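Local coordinates for enoyl-CoA hydratase/isomerase family protein (Mycobacterium tuberculosis, PDB 4FN7) that belongs to the crotonase superfamily and probably acts on unsaturated acyl-CoA thioesters as an enoyl-CoA hydratase or a related isomerase, at residues N24-A29 against I105-F110; A36-A41 against L90-P95; G60-K65 against I76-G81; C114-V119 against A205-S210; I144-L147 against A153-Q156. All coordinates share one frame; numbering follows the deposited sequence.

Interaction 1 of 5, residues N24-A29 against I105-F110; sequences NALGPA and IAMGAF
The CA atoms of Leu26 and Met107 lie 7.2 Å apart, where an inverse gamma turn centred on Leu26 faces the first turn of helix 107-112. The contact is apolar and rests almost wholly on one branch of the leucine. Leu26 CD1 sits 3.4 Å from Met107 CG, tighter than usual for two carbons. The same methyl lies 3.9 Å from Met107 CB and 3.7 Å from Met107 O. It also reaches Gly108 N at 4.0 Å, where the glycine offers only backbone. The two side chains cross at about a right angle. Met107 holds CG anti to its backbone N (chi1 -174°), which brings CG up to the leucine methyl. The chain then bends at chi2 and again at chi3, and the sulfur turns off to the edge of the Phe110 ring, in its plane. As in relatives, the helix start probably belongs to the active-site side of the crotonase fold. By analogy, the backbone N-H of Met107, the first residue of the helix, is probably part of the oxyanion hole that holds the thioester carbonyl. Ala106 is the N-cap of this helix, and its O lies 3.2 Å above the Phe110 ring plane, over the centre. Other residues close round the pair: Leu26 also packs on Leu34 of helix 28-44, while Met107 touches Phe62 and Phe83. On the leucine side, Leu26 O accepts a hydrogen bond from Gln31 NE2.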
# COMPACT_ATOMS: atom_id res chain seq x y z
N ASN A 24 7.45 11.00 27.66
CA ASN A 24 7.55 9.55 27.49
C ASN A 24 8.68 9.14 26.55
O ASN A 24 8.53 8.21 25.75
CB ASN A 24 6.21 8.95 27.05
CG ASN A 24 5.16 8.98 28.15
OD1 ASN A 24 5.49 9.09 29.33
ND2 ASN A 24 3.89 8.88 27.76
N ALA A 25 9.81 9.82 26.65
CA ALA A 25 10.96 9.49 25.81
C ALA A 25 11.35 8.03 26.01
O ALA A 25 11.39 7.54 27.14
CB ALA A 25 12.14 10.40 26.13
N LEU A 26 11.62 7.34 24.91
CA LEU A 26 12.00 5.94 24.95
C LEU A 26 13.52 5.80 25.14
O LEU A 26 14.23 5.25 24.29
CB LEU A 26 11.50 5.22 23.69
CG LEU A 26 9.97 5.18 23.64
CD1 LEU A 26 9.44 5.09 22.22
CD2 LEU A 26 9.43 4.05 24.49
N GLY A 27 14.00 6.32 26.26
CA GLY A 27 15.38 6.13 26.66
C GLY A 27 15.55 4.79 27.35
O GLY A 27 14.60 4.00 27.43
N PRO A 28 16.75 4.52 27.86
CA PRO A 28 17.04 3.23 28.50
C PRO A 28 16.09 2.89 29.65
O PRO A 28 15.63 1.75 29.73
CB PRO A 28 18.46 3.39 29.02
CG PRO A 28 19.06 4.45 28.16
CD PRO A 28 17.95 5.37 27.77
N ALA A 29 15.80 3.85 30.51
CA ALA A 29 14.93 3.60 31.65
C ALA A 29 13.51 3.24 31.22
O ALA A 29 12.91 2.29 31.74
CB ALA A 29 14.91 4.81 32.58
N ILE A 105 5.83 10.78 18.01
CA ILE A 105 6.89 11.31 17.17
C ILE A 105 8.09 10.37 17.14
O ILE A 105 8.50 9.86 18.18
CB ILE A 105 7.38 12.68 17.70
CG1 ILE A 105 6.19 13.62 17.94
CG2 ILE A 105 8.41 13.30 16.75
CD1 ILE A 105 5.41 13.98 16.68
N ALA A 106 8.64 10.16 15.95
CA ALA A 106 9.86 9.37 15.79
C ALA A 106 9.66 7.99 16.41
O ALA A 106 8.73 7.28 16.04
CB ALA A 106 11.06 10.12 16.38
N MET A 107 10.52 7.58 17.35
CA MET A 107 10.34 6.25 17.96
C MET A 107 8.95 6.07 18.58
O MET A 107 8.46 4.95 18.68
CB MET A 107 11.43 5.96 19.00
CG MET A 107 11.40 4.53 19.56
SD MET A 107 11.77 3.22 18.36
CE MET A 107 10.47 2.04 18.72
N GLY A 108 8.32 7.16 19.01
CA GLY A 108 6.94 7.10 19.46
C GLY A 108 6.00 6.64 18.35
O GLY A 108 5.11 5.83 18.57
N ALA A 109 6.19 7.18 17.14
CA ALA A 109 5.40 6.74 16.00
C ALA A 109 5.74 5.30 15.61
O ALA A 109 4.86 4.55 15.19
CB ALA A 109 5.61 7.67 14.81
N PHE A 110 7.00 4.92 15.74
CA PHE A 110 7.40 3.55 15.39
C PHE A 110 6.78 2.56 16.38
O PHE A 110 6.27 1.52 15.98
CB PHE A 110 8.93 3.39 15.35
CG PHE A 110 9.62 4.45 14.52
CD1 PHE A 110 8.98 5.04 13.44
CD2 PHE A 110 10.90 4.86 14.85
CE1 PHE A 110 9.62 6.04 12.70
CE2 PHE A 110 11.54 5.86 14.12
CZ PHE A 110 10.89 6.44 13.04

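Interaction 2 of 5, residues A36-A41 against L90-P95; sequences AAIDNA and LSYPKP
Ile38 and Ala41 of helix 28-44 meet Tyr92 in the loop that leads from helix 73-90 into strand 96-100, the return leg of a beta-alpha-beta crossover. Tyr92 carries the contact. Its ring runs alongside Ile38, the two side chains passing in opposite directions. The touching branch is Ile38 CG2, which comes within 3.5 Å of Tyr92 CE1. With chi1 at -56°, Ile38 has CG2 anti to its backbone N, and this methyl is the one that meets the ring. Farther along, the phenol oxygen Tyr92 OH lies 3.6 Å from Ala41 CB. Pro93 CD rests 3.5 Å above one face of the ring, offset toward the rim. Lys94 O lies at the ring edge, in plane.

The polar end is well supplied. A single water donates to both Ala41 O (2.9 Å) and Tyr92 OH (2.8 Å). It accepts from Lys94 NZ, 2.8 Å away, and so ties the helix to the loop at a third point. Tyr92 OH is also hydrogen-bonded to Asp42 OD1, and Lys94 NZ forms a salt bridge with Asp45. Around the contact, Ile38 packs on Leu85, Arg88 and Leu89 of helix 73-90. Ala41 and Tyr92 both rest on Leu49 of strand 48-52, and Ala41 also touches Tyr7 of strand 5-10.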
# COMPACT_ATOMS: atom_id res chain seq x y z
N ALA A 36 9.83 -4.73 31.20
CA ALA A 36 9.41 -5.35 32.45
C ALA A 36 7.89 -5.51 32.50
O ALA A 36 7.37 -6.52 32.99
CB ALA A 36 9.90 -4.54 33.64
N ALA A 37 7.17 -4.52 31.99
CA ALA A 37 5.71 -4.57 31.99
C ALA A 37 5.21 -5.66 31.04
O ALA A 37 4.26 -6.37 31.35
CB ALA A 37 5.14 -3.22 31.59
N ILE A 38 5.84 -5.78 29.88
CA ILE A 38 5.45 -6.83 28.95
C ILE A 38 5.81 -8.21 29.55
O ILE A 38 5.07 -9.17 29.36
CB ILE A 38 6.05 -6.64 27.53
CG1 ILE A 38 5.67 -5.26 26.97
CG2 ILE A 38 5.59 -7.76 26.59
CD1 ILE A 38 6.51 -4.82 25.78
N ASP A 39 6.93 -8.29 30.26
CA ASP A 39 7.25 -9.52 31.00
C ASP A 39 6.11 -9.89 31.95
O ASP A 39 5.74 -11.07 32.05
CB ASP A 39 8.53 -9.38 31.84
CG ASP A 39 9.80 -9.23 31.00
OD1 ASP A 39 9.79 -9.46 29.78
OD2 ASP A 39 10.82 -8.88 31.62
N ASN A 40 5.56 -8.91 32.66
CA ASN A 40 4.41 -9.16 33.53
C ASN A 40 3.23 -9.73 32.75
O ASN A 40 2.57 -10.67 33.19
CB ASN A 40 3.95 -7.90 34.26
CG ASN A 40 4.94 -7.41 35.29
OD1 ASN A 40 5.80 -8.15 35.75
ND2 ASN A 40 4.82 -6.13 35.66
N ALA A 41 2.97 -9.12 31.60
CA ALA A 41 1.88 -9.57 30.74
C ALA A 41 2.12 -11.01 30.29
O ALA A 41 1.18 -11.80 30.20
CB ALA A 41 1.73 -8.65 29.54
N LEU A 90 5.56 -6.45 17.58
CA LEU A 90 5.05 -6.89 16.29
C LEU A 90 4.90 -8.40 16.22
O LEU A 90 4.08 -8.91 15.46
CB LEU A 90 5.96 -6.42 15.16
CG LEU A 90 5.76 -4.97 14.69
CD1 LEU A 90 6.91 -4.53 13.79
CD2 LEU A 90 4.42 -4.77 14.00
N SER A 91 5.69 -9.12 17.02
CA SER A 91 5.62 -10.57 17.01
C SER A 91 4.84 -11.11 18.21
O SER A 91 4.73 -12.33 18.40
CB SER A 91 7.02 -11.17 16.97
OG SER A 91 7.76 -10.82 18.12
N TYR A 92 4.27 -10.21 19.00
CA TYR A 92 3.61 -10.60 20.25
C TYR A 92 2.46 -11.57 19.99
O TYR A 92 1.65 -11.34 19.10
CB TYR A 92 3.13 -9.36 21.01
CG TYR A 92 2.95 -9.63 22.48
CD1 TYR A 92 4.05 -9.84 23.30
CD2 TYR A 92 1.69 -9.72 23.04
CE1 TYR A 92 3.90 -10.12 24.64
CE2 TYR A 92 1.53 -10.00 24.39
CZ TYR A 92 2.64 -10.20 25.18
OH TYR A 92 2.47 -10.49 26.51
N PRO A 93 2.38 -12.66 20.78
CA PRO A 93 1.37 -13.69 20.46
C PRO A 93 -0.07 -13.34 20.84
O PRO A 93 -0.97 -14.12 20.56
CB PRO A 93 1.86 -14.92 21.24
CG PRO A 93 2.65 -14.36 22.34
CD PRO A 93 3.30 -13.10 21.84
N LYS A 94 -0.28 -12.19 21.48
CA LYS A 94 -1.61 -11.73 21.83
C LYS A 94 -1.89 -10.43 21.09
O LYS A 94 -0.95 -9.70 20.74
CB LYS A 94 -1.72 -11.46 23.33
CG LYS A 94 -1.10 -12.53 24.20
CD LYS A 94 -1.85 -13.86 24.13
CE LYS A 94 -1.16 -14.93 24.96
NZ LYS A 94 -1.05 -14.53 26.39
N PRO A 95 -3.17 -10.12 20.85
CA PRO A 95 -3.45 -8.82 20.22
C PRO A 95 -2.91 -7.66 21.06
O PRO A 95 -2.99 -7.69 22.30
CB PRO A 95 -4.98 -8.78 20.17
CG PRO A 95 -5.38 -10.23 20.11
CD PRO A 95 -4.39 -10.93 21.00
O HOH W 1 0.70 -12.52 27.39

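Interaction 3 of 5, residues G60-K65 against I76-G81; sequences GGFDLK and IDMLRG
Phe62 lies across helix 73-90, with Leu79 over one ring face and Met78 crossing it at a slant. The Leu79 and Phe62 side chains cross at about a right angle. The CD1 methyl of Leu79 stands 3.8 Å from the Phe62 ring centroid and 15° off the normal, a CH-pi contact over the face. The approach of Met78 is different. Its CG is 3.7 Å from Phe62 CD2, and its sulfur lies 5.0 Å from the ring centroid, 57° off the normal. This is an oblique Met-aromatic contact. Met78 is fully extended through chi1 (178°) and chi2, and then turns at chi3. The extension carries SD past the ring to Asp63, where it rests 3.6 Å from Asp63 N. That N-H is buried here and has no hydrogen-bond partner in the model. The turn at chi3 brings CE to 3.7 Å from Phe62 CB.

Gly60 and Gly61 lead into Phe62 in a loop of the crotonase fold. In relatives, a backbone N-H at the equivalent of Phe62 forms part of the oxyanion hole. Consistent with this, Phe62 N lies close to Met107 N, the other presumed donor. Asp63 is the N-cap of helix 64-69, and its OD1 accepts from Ile66 N. Met78 also packs on Ile66 and Leu67 of that short helix. Met78 O, which is 3.6 Å from Phe62 CE2, takes a hydrogen bond from Gln31 NE2.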
# COMPACT_ATOMS: atom_id res chain seq x y z
N GLY A 60 7.16 11.17 22.65
CA GLY A 60 7.90 12.10 21.81
C GLY A 60 9.10 11.51 21.09
O GLY A 60 9.76 12.22 20.34
N GLY A 61 9.39 10.23 21.30
CA GLY A 61 10.46 9.57 20.58
C GLY A 61 11.57 9.06 21.48
O GLY A 61 11.35 8.84 22.66
N PHE A 62 12.76 8.86 20.93
CA PHE A 62 13.92 8.51 21.74
C PHE A 62 14.30 9.65 22.68
O PHE A 62 13.82 10.77 22.54
CB PHE A 62 15.13 8.19 20.86
CG PHE A 62 15.03 6.89 20.11
CD1 PHE A 62 15.06 6.86 18.72
CD2 PHE A 62 14.95 5.69 20.80
CE1 PHE A 62 14.99 5.66 18.03
CE2 PHE A 62 14.88 4.48 20.11
CZ PHE A 62 14.90 4.47 18.73
N ASP A 63 15.17 9.35 23.64
CA ASP A 63 15.76 10.38 24.48
C ASP A 63 16.62 11.27 23.60
O ASP A 63 17.71 10.87 23.19
CB ASP A 63 16.61 9.73 25.57
CG ASP A 63 17.21 10.73 26.53
OD1 ASP A 63 17.64 11.82 26.09
OD2 ASP A 63 17.26 10.43 27.74
N LEU A 64 16.14 12.48 23.32
CA LEU A 64 16.83 13.39 22.42
C LEU A 64 18.20 13.80 22.96
O LEU A 64 19.14 14.01 22.19
CB LEU A 64 15.98 14.63 22.13
CG LEU A 64 16.50 15.57 21.04
CD1 LEU A 64 16.59 14.85 19.70
CD2 LEU A 64 15.62 16.81 20.93
N LYS A 65 18.31 13.92 24.27
CA LYS A 65 19.59 14.27 24.90
C LYS A 65 20.66 13.25 24.53
O LYS A 65 21.79 13.62 24.20
CB LYS A 65 19.43 14.35 26.42
CG LYS A 65 18.42 15.38 26.89
N ILE A 76 23.65 3.83 20.06
CA ILE A 76 23.50 2.51 19.46
C ILE A 76 22.63 1.62 20.35
O ILE A 76 21.69 0.97 19.89
CB ILE A 76 24.86 1.82 19.24
CG1 ILE A 76 25.63 2.51 18.10
CG2 ILE A 76 24.68 0.35 18.93
CD1 ILE A 76 27.07 2.03 17.95
N ASP A 77 22.97 1.58 21.63
CA ASP A 77 22.22 0.75 22.58
C ASP A 77 20.76 1.18 22.69
O ASP A 77 19.87 0.33 22.76
CB ASP A 77 22.88 0.79 23.96
CG ASP A 77 24.23 0.10 23.99
OD1 ASP A 77 24.52 -0.68 23.06
OD2 ASP A 77 24.99 0.33 24.95
N MET A 78 20.51 2.48 22.72
CA MET A 78 19.14 2.99 22.82
C MET A 78 18.34 2.64 21.57
O MET A 78 17.19 2.21 21.66
CB MET A 78 19.11 4.50 23.07
CG MET A 78 17.71 5.07 23.12
SD MET A 78 17.70 6.83 23.50
CE MET A 78 18.59 7.47 22.08
N LEU A 79 18.94 2.82 20.39
CA LEU A 79 18.26 2.49 19.15
C LEU A 79 18.01 0.99 19.04
O LEU A 79 16.90 0.58 18.72
CB LEU A 79 19.04 3.00 17.94
CG LEU A 79 18.58 4.37 17.43
CD1 LEU A 79 18.65 5.42 18.52
CD2 LEU A 79 19.40 4.78 16.21
N ARG A 80 19.01 0.18 19.34
CA ARG A 80 18.81 -1.27 19.31
C ARG A 80 17.68 -1.69 20.25
O ARG A 80 16.83 -2.50 19.89
CB ARG A 80 20.09 -2.03 19.66
CG ARG A 80 21.11 -2.08 18.53
CD ARG A 80 22.44 -2.66 19.01
NE ARG A 80 22.29 -3.99 19.57
CZ ARG A 80 22.38 -5.12 18.86
NH1 ARG A 80 22.61 -5.07 17.56
NH2 ARG A 80 22.23 -6.29 19.46
N GLY A 81 17.66 -1.13 21.46
CA GLY A 81 16.64 -1.49 22.42
C GLY A 81 15.25 -1.10 21.96
O GLY A 81 14.27 -1.83 22.18

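Interaction 4 of 5, residues C114-V119 against A205-S210; sequences CGDHRV and ATKLRS
Asp116 and Lys207 form a buried salt bridge, which is the whole of the contact between their segments. Lys207 NZ donates to Asp116 OD2 at 2.8 Å and uses the syn lone pair of that oxygen. A second, weak bond runs from the same nitrogen to Asp116 OD1 at 3.3 Å. The lysine's grip is therefore lopsided, and favours OD2. The two side chains cross at about a right angle. Lys207 starts from the crowded position, its CG between the backbone N and the carbonyl carbon (chi1 75°). A bend at chi3 then brings CE to 3.3 Å from Asp116 OD1.

Both charged groups have further partners. On the aspartate, OD2 also accepts from Val96 N, and OD1 forms a salt bridge with Arg211 NH2. On the lysine, NZ is hydrogen-bonded to Tyr92 O and to His203 NE2 as well. Two cations around the carboxylate would favour its ionised form, and the aspartate in turn would help to keep the buried ammonium charged. An imidazole nitrogen that accepts from a lysine would probably be unprotonated.

The backbone of Asp116 reaches beyond the chain: its O accepts from Gln156 NE2 of the second subunit. Asp116 stands just ahead of strand 117-120, which runs between strands 96-100 and 177-178 in the main sheet. The bridge thus pins helix 200-223 to the start of that strand, and through Tyr92 O to the loop that leads into strand 96-100.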
# COMPACT_ATOMS: atom_id res chain seq x y z
N CYS A 114 3.49 -0.61 15.94
CA CYS A 114 3.59 -2.02 16.29
C CYS A 114 2.28 -2.63 16.79
O CYS A 114 2.20 -3.84 16.99
CB CYS A 114 4.68 -2.24 17.34
SG CYS A 114 6.31 -1.77 16.78
N GLY A 115 1.26 -1.81 17.02
CA GLY A 115 -0.00 -2.33 17.52
C GLY A 115 -0.82 -2.98 16.43
O GLY A 115 -0.84 -2.53 15.28
N ASP A 116 -1.54 -4.05 16.78
CA ASP A 116 -2.47 -4.65 15.84
C ASP A 116 -3.60 -3.68 15.49
O ASP A 116 -4.11 -3.68 14.37
CB ASP A 116 -3.05 -5.94 16.40
CG ASP A 116 -2.00 -6.99 16.62
OD1 ASP A 116 -1.47 -7.51 15.62
OD2 ASP A 116 -1.71 -7.30 17.79
N HIS A 117 -3.98 -2.87 16.47
CA HIS A 117 -5.03 -1.87 16.31
C HIS A 117 -4.58 -0.62 17.06
O HIS A 117 -4.10 -0.71 18.19
CB HIS A 117 -6.35 -2.38 16.89
CG HIS A 117 -7.52 -1.49 16.62
ND1 HIS A 117 -8.00 -1.25 15.35
CD2 HIS A 117 -8.30 -0.77 17.47
CE1 HIS A 117 -9.03 -0.42 15.43
NE2 HIS A 117 -9.23 -0.11 16.70
N ARG A 118 -4.77 0.54 16.44
CA ARG A 118 -4.23 1.80 16.95
C ARG A 118 -5.32 2.86 16.96
O ARG A 118 -5.89 3.18 15.93
CB ARG A 118 -3.07 2.25 16.05
CG ARG A 118 -1.95 1.23 15.96
CD ARG A 118 -1.11 1.44 14.70
NE ARG A 118 -1.90 1.22 13.50
CZ ARG A 118 -1.48 1.46 12.26
NH1 ARG A 118 -0.26 1.95 12.06
NH2 ARG A 118 -2.28 1.22 11.23
N VAL A 119 -5.60 3.39 18.15
CA VAL A 119 -6.68 4.35 18.34
C VAL A 119 -6.09 5.70 18.72
O VAL A 119 -5.24 5.76 19.60
CB VAL A 119 -7.63 3.90 19.48
CG1 VAL A 119 -8.82 4.84 19.58
CG2 VAL A 119 -8.10 2.48 19.24
N ALA A 205 -0.23 -17.10 14.93
CA ALA A 205 0.40 -17.67 13.75
C ALA A 205 0.19 -16.79 12.52
O ALA A 205 1.12 -16.58 11.73
CB ALA A 205 -0.14 -19.06 13.49
N THR A 206 -1.03 -16.29 12.37
CA THR A 206 -1.37 -15.47 11.21
C THR A 206 -0.61 -14.14 11.22
O THR A 206 -0.09 -13.71 10.18
CB THR A 206 -2.90 -15.26 11.12
OG1 THR A 206 -3.54 -16.53 10.98
CG2 THR A 206 -3.28 -14.39 9.92
N LYS A 207 -0.52 -13.49 12.37
CA LYS A 207 0.16 -12.20 12.41
C LYS A 207 1.63 -12.36 12.04
O LYS A 207 2.19 -11.51 11.34
CB LYS A 207 -0.02 -11.48 13.75
CG LYS A 207 0.80 -12.04 14.90
CD LYS A 207 0.22 -11.62 16.25
CE LYS A 207 0.35 -10.11 16.46
NZ LYS A 207 -0.21 -9.70 17.79
N LEU A 208 2.27 -13.44 12.48
CA LEU A 208 3.66 -13.70 12.09
C LEU A 208 3.79 -13.89 10.58
O LEU A 208 4.71 -13.37 9.96
CB LEU A 208 4.24 -14.89 12.86
CG LEU A 208 4.40 -14.67 14.36
CD1 LEU A 208 4.91 -15.94 15.03
CD2 LEU A 208 5.33 -13.50 14.66
N ARG A 209 2.86 -14.64 9.99
CA ARG A 209 2.88 -14.83 8.54
C ARG A 209 2.70 -13.50 7.82
O ARG A 209 3.36 -13.24 6.81
CB ARG A 209 1.78 -15.80 8.10
CG ARG A 209 2.01 -17.23 8.57
CD ARG A 209 0.94 -18.15 8.01
NE ARG A 209 1.21 -19.53 8.35
CZ ARG A 209 0.61 -20.58 7.81
NH1 ARG A 209 -0.34 -20.42 6.90
NH2 ARG A 209 0.95 -21.81 8.19
N SER A 210 1.82 -12.66 8.35
CA SER A 210 1.51 -11.38 7.72
C SER A 210 2.63 -10.35 7.90
O SER A 210 2.58 -9.29 7.28
CB SER A 210 0.19 -10.80 8.23
OG SER A 210 0.35 -10.19 9.50

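Interaction 5 of 5, residues I144-L147 against A153-Q156; sequences IMKL and AYQQ
Tyr154 lies against Met145 and Lys146 where two consecutive helices of the crotonase fold, 139-148 and 151-159, are joined by a two-residue link. The tight part is the ring against the start of Lys146. Lys146 CB stands over one face, 4.1 Å from the ring centroid and 27° off the normal, a CH-pi contact. The ring also presses on the backbone, with Tyr154 CD1 only 3.7 Å from Lys146 CA. A chi1 of 176° swings the Tyr154 ring away from its own backbone N and toward the neighbouring helix. Packing on the Met145 side is looser. Met145 CB comes no nearer than 4.2 Å to Tyr154 CD1, and the rest of that side chain turns to Ala128 and Phe174.

The far end of Lys146 belongs to the more open side. Its ammonium forms a salt bridge with Glu143 of the same helix. Helix 151-159 also faces a neighbour in the trimer: Tyr154 packs on Ser210 of the third subunit, and Gln155 OE1 is hydrogen-bonded to Arg211 NE of that subunit. Before it turns to Glu143, the lysine chain bends at chi3 and sets CE 3.6 Å from Tyr154 OH.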
# COMPACT_ATOMS: atom_id res chain seq x y z
N ILE A 144 9.52 -0.74 9.87
CA ILE A 144 8.32 -0.63 10.70
C ILE A 144 7.27 0.22 9.98
O ILE A 144 6.11 -0.16 9.88
CB ILE A 144 8.65 -0.04 12.08
CG1 ILE A 144 9.51 -1.04 12.86
CG2 ILE A 144 7.37 0.27 12.85
CD1 ILE A 144 10.20 -0.44 14.07
N MET A 145 7.68 1.37 9.45
CA MET A 145 6.74 2.24 8.76
C MET A 145 6.23 1.62 7.47
O MET A 145 5.04 1.74 7.14
CB MET A 145 7.34 3.62 8.50
CG MET A 145 7.30 4.49 9.73
SD MET A 145 7.89 6.14 9.40
CE MET A 145 9.53 5.75 9.12
N LYS A 146 7.13 0.96 6.76
CA LYS A 146 6.79 0.36 5.47
C LYS A 146 5.70 -0.70 5.64
O LYS A 146 4.91 -0.94 4.73
CB LYS A 146 8.03 -0.26 4.82
CG LYS A 146 7.86 -0.53 3.34
CD LYS A 146 8.97 -1.44 2.80
CE LYS A 146 10.34 -0.85 2.99
NZ LYS A 146 11.37 -1.77 2.44
N LEU A 147 5.68 -1.34 6.80
CA LEU A 147 4.71 -2.39 7.09
C LEU A 147 3.29 -1.86 7.20
O LEU A 147 2.33 -2.60 7.00
CB LEU A 147 5.12 -3.12 8.38
CG LEU A 147 4.25 -4.29 8.83
CD1 LEU A 147 4.27 -5.42 7.80
CD2 LEU A 147 4.74 -4.80 10.18
N ALA A 153 2.17 7.44 1.35
CA ALA A 153 2.37 7.99 2.69
C ALA A 153 3.77 7.65 3.19
O ALA A 153 4.41 8.46 3.85
CB ALA A 153 1.31 7.48 3.66
N TYR A 154 4.24 6.45 2.85
CA TYR A 154 5.56 6.01 3.26
C TYR A 154 6.63 6.96 2.69
O TYR A 154 7.56 7.37 3.39
CB TYR A 154 5.82 4.58 2.78
CG TYR A 154 7.20 4.06 3.05
CD1 TYR A 154 7.64 3.83 4.35
CD2 TYR A 154 8.08 3.76 2.01
CE1 TYR A 154 8.89 3.34 4.61
CE2 TYR A 154 9.35 3.28 2.26
CZ TYR A 154 9.75 3.07 3.56
OH TYR A 154 11.01 2.58 3.83
N GLN A 155 6.47 7.32 1.42
CA GLN A 155 7.41 8.25 0.81
C GLN A 155 7.45 9.59 1.55
O GLN A 155 8.52 10.12 1.84
CB GLN A 155 7.09 8.47 -0.67
CG GLN A 155 7.39 7.26 -1.52
CD GLN A 155 8.82 6.80 -1.34
OE1 GLN A 155 9.75 7.61 -1.37
NE2 GLN A 155 9.01 5.50 -1.14
N GLN A 156 6.28 10.14 1.85
CA GLN A 156 6.24 11.47 2.46
C GLN A 156 6.62 11.44 3.94
O GLN A 156 7.23 12.38 4.44
CB GLN A 156 4.87 12.11 2.28
CG GLN A 156 4.50 12.24 0.81
CD GLN A 156 3.73 13.51 0.53
OE1 GLN A 156 2.71 13.78 1.17
NE2 GLN A 156 4.21 14.31 -0.43

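Overall arrangement
Interactions 1, 2 and 3 are nested along the chain: 3 lies within the loop closed by 2, and 2 within that of 1. Interaction 4 comes later and encloses interaction 5. Interactions 1 and 3 touch, their centres about 7 Å apart, and together frame the probable oxyanion hole. Interactions 1 and 2 share helix 28-44, with centres about 17 Å apart. Interaction 2 also touches interaction 4, about 12 Å away between centres, near the starts of neighbouring parallel strands 96-100 and 117-120. Interaction 5 lies about 16 Å from interaction 4, centre to centre. Both meet other subunits, so this side of the fold helps to build the trimer.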